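Side-chain contacts in ferrous iron uptake transporter protein B (Streptococcus thermophilus, PDB 3TAH), which probably powers ferrous iron uptake across the cell membrane with GTP, this chain being its nucleotide-binding G-protein domain and the helical domain joined to it: residues N21-H26 with L51-L56; Q28-W33 with E39-L44; E5-G10 with R73-S78. The protein carries 1 engineered substitution. All coordinates share one frame; numbering follows the deposited sequence.

Contact 1 of 3, residues N21-H26 with L51-L56; sequences NLITGH and LEIQDL
Ile23 and Ile53 meet methyl to methylene, their side chains crossing at about a right angle, where helix 16-24 of the P-loop GTPase fold lies on the central sheet. The touching branch of Ile23 is CG2, which comes 3.9 Å from CG1 of Ile53. Its chi1 of -66° turns CG2 anti to the backbone N, and from there the short branch points at the strand. Ile53 offers the same CG1 to both helix residues, because Thr24 comes in beside Ile23 and brings its CG2 within 4.2 Å of it, at a slant rather than squarely across. The methyl of Thr24 thus faces the sheet, while OG1 hydrogen-bonds back to Phe20 O inside the helix, so the hydroxyl is satisfied in a buried place.

The contact is small: two isoleucines and the methyl of a threonine, all three residues buried, with the nearest alpha carbons, those of Thr24 and Ile53, 7.8 Å apart. Val45 touches both isoleucines, Val151 and Val155 of helix 151-159 reach Ile23, and Ile6 and Leu8 of the next strand flank Ile53.

Both segments connect to the nucleotide site: the helix starts from the P-loop, and strand 51-55 ends at Asp55, the first residue of the DxxG (G3) sequence and a magnesium ligand in another structure of this protein. Here Asp55 OD1 forms a salt bridge with Lys16 NZ. Next to it, Gln54 NE2 donates to Asp55 O over 3.0 Å in a nearly straight bond (173°), on a lone pair in the carbonyl plane.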
loop_
_atom_site.group_PDB
_atom_site.type_symbol
_atom_site.label_atom_id
_atom_site.label_comp_id
_atom_site.label_asym_id
_atom_site.label_seq_id
_atom_site.Cartn_x
_atom_site.Cartn_y
_atom_site.Cartn_z
ATOM N N ASN A 21 10.028 5.423 15.975
ATOM C CA ASN A 21 10.700 5.732 17.251
ATOM C C ASN A 21 9.820 6.511 18.209
ATOM O O ASN A 21 9.815 6.213 19.402
ATOM C CB ASN A 21 12.042 6.444 17.012
ATOM C CG ASN A 21 13.062 5.543 16.349
ATOM O OD1 ASN A 21 12.964 4.320 16.423
ATOM N ND2 ASN A 21 14.056 6.139 15.692
ATOM N N LEU A 22 9.062 7.487 17.700
ATOM C CA LEU A 22 8.103 8.215 18.536
ATOM C C LEU A 22 6.990 7.324 19.080
ATOM O O LEU A 22 6.631 7.410 20.257
ATOM C CB LEU A 22 7.459 9.368 17.765
ATOM C CG LEU A 22 8.244 10.664 17.642
ATOM C CD1 LEU A 22 7.516 11.610 16.695
ATOM C CD2 LEU A 22 8.407 11.295 19.034
ATOM N N ILE A 23 6.447 6.472 18.219
ATOM C CA ILE A 23 5.298 5.640 18.563
ATOM C C ILE A 23 5.654 4.544 19.565
ATOM O O ILE A 23 4.844 4.256 20.455
ATOM C CB ILE A 23 4.667 4.985 17.302
ATOM C CG1 ILE A 23 4.053 6.045 16.386
ATOM C CG2 ILE A 23 3.571 3.991 17.697
ATOM C CD1 ILE A 23 3.868 5.570 14.956
ATOM N N THR A 24 6.832 3.946 19.396
ATOM C CA THR A 24 7.284 2.828 20.230
ATOM C C THR A 24 8.262 3.208 21.345
ATOM O O THR A 24 8.451 2.419 22.282
ATOM C CB THR A 24 7.959 1.715 19.396
ATOM O OG1 THR A 24 9.195 2.181 18.828
ATOM C CG2 THR A 24 7.001 1.215 18.311
ATOM N N GLY A 25 8.881 4.386 21.248
ATOM C CA GLY A 25 9.934 4.769 22.185
ATOM C C GLY A 25 11.133 3.849 22.043
ATOM O O GLY A 25 11.398 3.313 20.961
ATOM N N HIS A 26 11.850 3.645 23.142
ATOM C CA HIS A 26 13.057 2.804 23.132
ATOM C C HIS A 26 12.774 1.294 23.209
ATOM O O HIS A 26 13.716 0.506 23.097
ATOM C CB HIS A 26 14.013 3.225 24.259
ATOM C CG HIS A 26 14.376 4.680 24.226
ATOM N ND1 HIS A 26 15.477 5.160 23.546
ATOM C CD2 HIS A 26 13.781 5.759 24.788
ATOM C CE1 HIS A 26 15.542 6.473 23.691
ATOM N NE2 HIS A 26 14.525 6.861 24.441
ATOM N N LEU A 51 -1.367 -2.588 21.043
ATOM C CA LEU A 51 -1.075 -2.355 19.632
ATOM C C LEU A 51 0.386 -2.659 19.340
ATOM O O LEU A 51 1.283 -2.155 20.032
ATOM C CB LEU A 51 -1.357 -0.899 19.253
ATOM C CG LEU A 51 -2.702 -0.282 19.634
ATOM C CD1 LEU A 51 -2.739 1.160 19.137
ATOM C CD2 LEU A 51 -3.884 -1.070 19.101
ATOM N N GLU A 52 0.641 -3.475 18.318
ATOM C CA GLU A 52 2.015 -3.740 17.901
ATOM C C GLU A 52 2.279 -3.143 16.524
ATOM O O GLU A 52 1.475 -3.320 15.605
ATOM C CB GLU A 52 2.290 -5.232 17.860
ATOM C CG GLU A 52 3.734 -5.576 17.523
ATOM C CD GLU A 52 4.064 -7.029 17.823
ATOM O OE1 GLU A 52 5.011 -7.296 18.591
ATOM O OE2 GLU A 52 3.365 -7.904 17.292
ATOM N N ILE A 53 3.402 -2.450 16.395
ATOM C CA ILE A 53 3.836 -1.881 15.128
ATOM C C ILE A 53 4.836 -2.849 14.508
ATOM O O ILE A 53 5.885 -3.143 15.094
ATOM C CB ILE A 53 4.490 -0.497 15.311
ATOM C CG1 ILE A 53 3.565 0.438 16.110
ATOM C CG2 ILE A 53 4.867 0.107 13.984
ATOM C CD1 ILE A 53 2.181 0.607 15.562
ATOM N N GLN A 54 4.492 -3.361 13.332
ATOM C CA GLN A 54 5.417 -4.138 12.541
ATOM C C GLN A 54 6.030 -3.164 11.557
ATOM O O GLN A 54 5.356 -2.741 10.600
ATOM C CB GLN A 54 4.707 -5.278 11.793
ATOM C CG GLN A 54 5.643 -6.122 10.927
ATOM C CD GLN A 54 6.736 -6.775 11.734
ATOM O OE1 GLN A 54 6.456 -7.650 12.532
ATOM N NE2 GLN A 54 7.985 -6.344 11.539
ATOM N N ASP A 55 7.287 -2.791 11.779
ATOM C CA ASP A 55 7.986 -1.982 10.800
ATOM C C ASP A 55 8.198 -2.858 9.565
ATOM O O ASP A 55 8.355 -4.088 9.663
ATOM C CB ASP A 55 9.313 -1.440 11.335
ATOM C CG ASP A 55 9.906 -0.357 10.455
ATOM O OD1 ASP A 55 9.164 0.543 10.007
ATOM O OD2 ASP A 55 11.127 -0.406 10.213
ATOM N N LEU A 56 8.156 -2.217 8.406
ATOM C CA LEU A 56 8.449 -2.868 7.144
ATOM C C LEU A 56 9.497 -2.016 6.450
ATOM O O LEU A 56 9.556 -0.809 6.696
ATOM C CB LEU A 56 7.181 -3.017 6.303
ATOM C CG LEU A 56 6.102 -3.957 6.830
ATOM C CD1 LEU A 56 4.880 -3.958 5.902
ATOM C CD2 LEU A 56 6.629 -5.393 6.978
#

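Contact 2 of 3, residues Q28-W33 with E39-L44; sequences QRVGNW and ERKSGL
Arg40 crosses the indole face of Trp33 at about a right angle, its guanidinium flat on the ring, the largest side-chain overlap in the beta hairpin of strands 28-32 and 39-45. The chain of Arg40 is extended from CG (anti to the backbone N, chi1 -178°) to NE, spanning the ring: CB sits 3.6 Å from the centroid of the five-membered ring of Trp33, a CH-pi contact over the face, CG follows over the middle, and the guanidinium stacks on the far part with its plane tilted by 14° and centres 4.7 Å apart. The positive charge over the pi cloud is consistent with a cation-pi attraction. Trp33 NE1 donates to a water that accepts from Lys41 N as well. Gln54 of strand 51-55 touches both Trp33 and Arg40.

Buried Ser42 pairs with Arg29 by two backbone bonds, Arg29 N to Ser42 O (2.8 Å) and Ser42 N to Arg29 O (3.0 Å); Gly31 and Arg40 form the next hydrogen-bonded pair. The Arg29 chain bends at chi3 and lays one guanidinium face over Ser42 OG, with NH2 3.4 Å from OG at an angle too poor for a hydrogen bond; a water links them instead, bonded only weakly to NH2.

The loop linking the strands includes Thr37, a magnesium ligand in another structure of this protein, consistent with this loop belonging to the first switch region of the G domain. On the face carrying Val30 and Lys41, a water bridges the strands, donating to Gln28 OE1 and accepting from Lys41 NZ, both at 2.7 Å.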
loop_
_atom_site.group_PDB
_atom_site.type_symbol
_atom_site.label_atom_id
_atom_site.label_comp_id
_atom_site.label_asym_id
_atom_site.label_seq_id
_atom_site.Cartn_x
_atom_site.Cartn_y
_atom_site.Cartn_z
ATOM N N GLN A 28 11.960 -1.657 21.459
ATOM C CA GLN A 28 11.855 -2.342 20.171
ATOM C C GLN A 28 12.546 -3.703 20.167
ATOM O O GLN A 28 13.398 -3.987 21.010
ATOM C CB GLN A 28 12.423 -1.466 19.054
ATOM C CG GLN A 28 13.890 -1.108 19.207
ATOM C CD GLN A 28 14.422 -0.373 17.998
ATOM O OE1 GLN A 28 13.781 0.556 17.499
ATOM N NE2 GLN A 28 15.597 -0.780 17.519
ATOM N N ARG A 29 12.163 -4.521 19.191
ATOM C CA ARG A 29 12.714 -5.845 18.968
ATOM C C ARG A 29 13.254 -5.878 17.546
ATOM O O ARG A 29 12.521 -5.548 16.616
ATOM C CB ARG A 29 11.606 -6.875 19.179
ATOM C CG ARG A 29 12.014 -8.288 18.963
ATOM C CD ARG A 29 11.140 -9.217 19.778
ATOM N NE ARG A 29 9.709 -8.961 19.619
ATOM C CZ ARG A 29 8.920 -9.484 18.676
ATOM N NH1 ARG A 29 9.392 -10.314 17.743
ATOM N NH2 ARG A 29 7.630 -9.166 18.658
ATOM N N VAL A 30 14.521 -6.261 17.378
ATOM C CA VAL A 30 15.182 -6.268 16.075
ATOM C C VAL A 30 15.797 -7.635 15.754
ATOM O O VAL A 30 16.422 -8.269 16.604
ATOM C CB VAL A 30 16.281 -5.180 15.984
ATOM C CG1 VAL A 30 16.951 -5.197 14.615
ATOM C CG2 VAL A 30 15.689 -3.818 16.236
ATOM N N GLY A 31 15.604 -8.078 14.520
ATOM C CA GLY A 31 16.176 -9.338 14.020
ATOM C C GLY A 31 16.246 -9.285 12.506
ATOM O O GLY A 31 16.438 -8.216 11.935
ATOM N N ASN A 32 16.090 -10.428 11.859
ATOM C CA ASN A 32 16.021 -10.491 10.409
ATOM C C ASN A 32 14.781 -11.259 9.982
ATOM O O ASN A 32 14.251 -12.074 10.747
ATOM C CB ASN A 32 17.266 -11.160 9.807
ATOM C CG ASN A 32 17.388 -12.625 10.192
ATOM O OD1 ASN A 32 17.724 -12.946 11.336
ATOM N ND2 ASN A 32 17.121 -13.524 9.244
ATOM N N TRP A 33 14.326 -11.002 8.763
ATOM C CA TRP A 33 13.229 -11.780 8.197
ATOM C C TRP A 33 13.780 -13.155 7.824
ATOM O O TRP A 33 14.940 -13.267 7.413
ATOM C CB TRP A 33 12.577 -11.076 7.010
ATOM C CG TRP A 33 11.779 -9.887 7.439
ATOM C CD1 TRP A 33 12.210 -8.606 7.514
ATOM C CD2 TRP A 33 10.408 -9.874 7.858
ATOM N NE1 TRP A 33 11.201 -7.782 7.958
ATOM C CE2 TRP A 33 10.081 -8.537 8.175
ATOM C CE3 TRP A 33 9.426 -10.865 8.008
ATOM C CZ2 TRP A 33 8.816 -8.160 8.630
ATOM C CZ3 TRP A 33 8.160 -10.489 8.468
ATOM C CH2 TRP A 33 7.871 -9.146 8.769
ATOM N N GLU A 39 16.375 -6.502 7.763
ATOM C CA GLU A 39 16.018 -6.272 9.163
ATOM C C GLU A 39 14.530 -6.500 9.405
ATOM O O GLU A 39 13.696 -6.056 8.617
ATOM C CB GLU A 39 16.386 -4.843 9.588
ATOM C CG GLU A 39 15.831 -4.393 10.935
ATOM C CD GLU A 39 16.073 -2.920 11.176
ATOM O OE1 GLU A 39 17.187 -2.597 11.635
ATOM O OE2 GLU A 39 15.151 -2.107 10.906
ATOM N N ARG A 40 14.217 -7.194 10.495
ATOM C CA ARG A 40 12.851 -7.330 10.976
ATOM C C ARG A 40 12.770 -6.602 12.299
ATOM O O ARG A 40 13.451 -6.989 13.261
ATOM C CB ARG A 40 12.493 -8.794 11.161
ATOM C CG ARG A 40 11.073 -9.069 11.609
ATOM C CD ARG A 40 10.902 -10.574 11.726
ATOM N NE ARG A 40 9.526 -10.990 11.954
ATOM C CZ ARG A 40 9.138 -12.264 12.058
ATOM N NH1 ARG A 40 10.019 -13.266 11.974
ATOM N NH2 ARG A 40 7.852 -12.538 12.265
ATOM N N LYS A 41 11.943 -5.558 12.350
ATOM C CA LYS A 41 11.839 -4.718 13.531
ATOM C C LYS A 41 10.385 -4.474 13.885
ATOM O O LYS A 41 9.570 -4.171 13.018
ATOM C CB LYS A 41 12.530 -3.383 13.302
ATOM C CG LYS A 41 12.508 -2.443 14.519
ATOM C CD LYS A 41 13.442 -1.254 14.322
ATOM C CE LYS A 41 13.006 -0.351 13.156
ATOM N NZ LYS A 41 13.837 0.895 13.086
ATOM N N SER A 42 10.089 -4.590 15.173
ATOM C CA SER A 42 8.766 -4.301 15.689
ATOM C C SER A 42 8.870 -3.700 17.074
ATOM O O SER A 42 9.923 -3.773 17.719
ATOM C CB SER A 42 7.923 -5.566 15.740
ATOM O OG SER A 42 8.481 -6.497 16.657
ATOM N N GLY A 43 7.760 -3.115 17.505
ATOM C CA GLY A 43 7.634 -2.532 18.843
ATOM C C GLY A 43 6.187 -2.329 19.217
ATOM O O GLY A 43 5.338 -2.147 18.342
ATOM N N LEU A 44 5.895 -2.365 20.519
ATOM C CA LEU A 44 4.559 -2.084 21.021
ATOM C C LEU A 44 4.335 -0.575 21.078
ATOM O O LEU A 44 5.282 0.188 21.305
ATOM C CB LEU A 44 4.361 -2.702 22.408
ATOM C CG LEU A 44 4.514 -4.234 22.471
ATOM C CD1 LEU A 44 4.232 -4.743 23.902
ATOM C CD2 LEU A 44 3.626 -4.948 21.455
HETATM O O HOH W 1 14.273 2.145 15.393
HETATM O O HOH W 2 7.410 -5.983 19.062
HETATM O O HOH W 3 10.903 -4.958 9.606
#

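Contact 3 of 3, residues E5-G10 with R73-S78; sequences EIALIG and RDYLLS
Ala7 CB touches two side chains of helix 67-77, Tyr75 and Leu76, and these apolar touches carry the contact. Tyr75 presents the edge of its ring, with CE2 3.8 Å from Ala7 CB and the methyl near the ring plane; Leu76 closes in with CD2, also 3.8 Å from that methyl. CG of Tyr75 is anti to the backbone N (chi1 176°), and the ring slants toward the Glu5 end of the strand. Leu56 touches both Ala7 and Tyr75.

The strand and helix segments run at 149° to each other, their axes 10.8 Å apart, with the helix lying over one face of the parallel part of the GTPase sheet. Strand 4-10 is the one that leads into the P-loop at Gly10. Through Arg73, which forms a salt bridge with Asp209 and touches Phe200, the same helix joins the G domain to the helical domain.

At the Glu5 end the hydroxyl of Tyr75 packs against a methylene: OH lies 3.2 Å from Glu5 CG and 4.0 Å from Glu5 OE1, the carboxylate turned 65° from the ring; buried here, the hydroxyl has no hydrogen-bond partner in the model. Glu5 OE2 instead lies very close to Glu52 OE2, which suggests that the two acids may share a proton.

Within the helix end, Tyr75 O takes two donors from one residue, Ser78 N at 3.2 Å and Ser78 OG at 2.7 Å.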
loop_
_atom_site.group_PDB
_atom_site.type_symbol
_atom_site.label_atom_id
_atom_site.label_comp_id
_atom_site.label_asym_id
_atom_site.label_seq_id
_atom_site.Cartn_x
_atom_site.Cartn_y
_atom_site.Cartn_z
ATOM N N GLU A 5 -2.240 -5.736 15.079
ATOM C CA GLU A 5 -0.968 -5.643 14.377
ATOM C C GLU A 5 -1.083 -4.590 13.290
ATOM O O GLU A 5 -1.890 -4.747 12.367
ATOM C CB GLU A 5 -0.625 -6.982 13.739
ATOM C CG GLU A 5 0.820 -7.123 13.364
ATOM C CD GLU A 5 1.721 -7.305 14.571
ATOM O OE1 GLU A 5 2.944 -7.160 14.414
ATOM O OE2 GLU A 5 1.207 -7.594 15.673
ATOM N N ILE A 6 -0.274 -3.546 13.416
ATOM C CA ILE A 6 -0.285 -2.415 12.510
ATOM C C ILE A 6 1.014 -2.416 11.712
ATOM O O ILE A 6 2.084 -2.202 12.281
ATOM C CB ILE A 6 -0.447 -1.083 13.269
ATOM C CG1 ILE A 6 -1.739 -1.087 14.099
ATOM C CG2 ILE A 6 -0.432 0.085 12.279
ATOM C CD1 ILE A 6 -1.995 0.157 14.933
ATOM N N ALA A 7 0.916 -2.639 10.400
ATOM C CA ALA A 7 2.083 -2.621 9.520
ATOM C C ALA A 7 2.437 -1.181 9.139
ATOM O O ALA A 7 1.635 -0.510 8.506
ATOM C CB ALA A 7 1.831 -3.463 8.247
ATOM N N LEU A 8 3.627 -0.726 9.515
ATOM C CA LEU A 8 4.119 0.621 9.203
ATOM C C LEU A 8 4.985 0.557 7.944
ATOM O O LEU A 8 5.980 -0.166 7.911
ATOM C CB LEU A 8 4.923 1.157 10.388
ATOM C CG LEU A 8 5.372 2.609 10.356
ATOM C CD1 LEU A 8 4.178 3.508 10.568
ATOM C CD2 LEU A 8 6.435 2.872 11.414
ATOM N N ILE A 9 4.616 1.303 6.903
ATOM C CA ILE A 9 5.370 1.290 5.664
ATOM C C ILE A 9 5.271 2.619 4.913
ATOM O O ILE A 9 4.280 3.347 4.997
ATOM C CB ILE A 9 4.938 0.080 4.769
ATOM C CG1 ILE A 9 5.845 -0.073 3.548
ATOM C CG2 ILE A 9 3.490 0.204 4.346
ATOM C CD1 ILE A 9 5.657 -1.415 2.838
ATOM N N GLY A 10 6.323 2.930 4.177
ATOM C CA GLY A 10 6.366 4.133 3.355
ATOM C C GLY A 10 7.668 4.136 2.584
ATOM O O GLY A 10 8.484 3.209 2.717
ATOM N N ARG A 73 5.797 -7.263 0.596
ATOM C CA ARG A 73 4.690 -7.925 -0.090
ATOM C C ARG A 73 4.228 -9.204 0.610
ATOM O O ARG A 73 3.032 -9.356 0.892
ATOM C CB ARG A 73 5.073 -8.252 -1.532
ATOM C CG ARG A 73 3.934 -8.820 -2.335
ATOM C CD ARG A 73 4.406 -9.531 -3.567
ATOM N NE ARG A 73 4.980 -8.632 -4.562
ATOM C CZ ARG A 73 5.149 -8.931 -5.849
ATOM N NH1 ARG A 73 4.784 -10.122 -6.328
ATOM N NH2 ARG A 73 5.687 -8.034 -6.666
ATOM N N ASP A 74 5.164 -10.120 0.872
ATOM C CA ASP A 74 4.834 -11.406 1.499
ATOM C C ASP A 74 4.142 -11.194 2.839
ATOM O O ASP A 74 3.152 -11.855 3.151
ATOM C CB ASP A 74 6.073 -12.288 1.702
ATOM C CG ASP A 74 6.688 -12.758 0.389
ATOM O OD1 ASP A 74 6.026 -12.661 -0.672
ATOM O OD2 ASP A 74 7.845 -13.215 0.398
ATOM N N TYR A 75 4.657 -10.265 3.629
ATOM C CA TYR A 75 4.045 -9.979 4.907
ATOM C C TYR A 75 2.623 -9.455 4.734
ATOM O O TYR A 75 1.689 -9.945 5.378
ATOM C CB TYR A 75 4.864 -8.972 5.692
ATOM C CG TYR A 75 4.168 -8.619 6.967
ATOM C CD1 TYR A 75 4.176 -9.500 8.046
ATOM C CD2 TYR A 75 3.476 -7.419 7.096
ATOM C CE1 TYR A 75 3.520 -9.183 9.229
ATOM C CE2 TYR A 75 2.829 -7.100 8.260
ATOM C CZ TYR A 75 2.853 -7.979 9.324
ATOM O OH TYR A 75 2.198 -7.646 10.486
ATOM N N LEU A 76 2.445 -8.466 3.864
ATOM C CA LEU A 76 1.103 -7.896 3.666
ATOM C C LEU A 76 0.087 -8.872 3.063
ATOM O O LEU A 76 -1.090 -8.807 3.408
ATOM C CB LEU A 76 1.174 -6.606 2.841
ATOM C CG LEU A 76 1.923 -5.471 3.547
ATOM C CD1 LEU A 76 2.066 -4.295 2.601
ATOM C CD2 LEU A 76 1.203 -5.047 4.868
ATOM N N LEU A 77 0.540 -9.749 2.167
ATOM C CA LEU A 77 -0.324 -10.777 1.578
ATOM C C LEU A 77 -0.584 -11.963 2.518
ATOM O O LEU A 77 -1.475 -12.758 2.253
ATOM C CB LEU A 77 0.251 -11.281 0.254
ATOM C CG LEU A 77 -0.227 -10.511 -0.977
ATOM C CD1 LEU A 77 -0.186 -9.006 -0.741
ATOM C CD2 LEU A 77 0.571 -10.903 -2.217
ATOM N N SER A 78 0.174 -12.082 3.608
ATOM C CA SER A 78 -0.007 -13.180 4.585
ATOM C C SER A 78 -1.251 -12.991 5.457
ATOM O O SER A 78 -1.633 -13.896 6.201
ATOM C CB SER A 78 1.220 -13.319 5.499
ATOM O OG SER A 78 1.262 -12.320 6.517
#

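Overall arrangement
From the N terminus the chain lays down strand 4-10, passes through the P-loop into helix 16-24, forms the 28-32/39-45 hairpin, returns along strand 51-55 beside strand 4-10 and enters helix 67-77. Contact 2 closes the shortest loop, contact 1 encloses it, and contact 3 encloses both; the three nest without crossing. Contacts 1 and 3 put helices 16-24 and 67-77 on opposite faces of one sheet. Backbone pairing continues from contact 2 into contact 1 through Ile53 N and Gly43 O (2.8 Å), then into contact 3 through Ile6 N and Glu52 O. Contacts 2 and 3 meet where Trp33 packs on Tyr75.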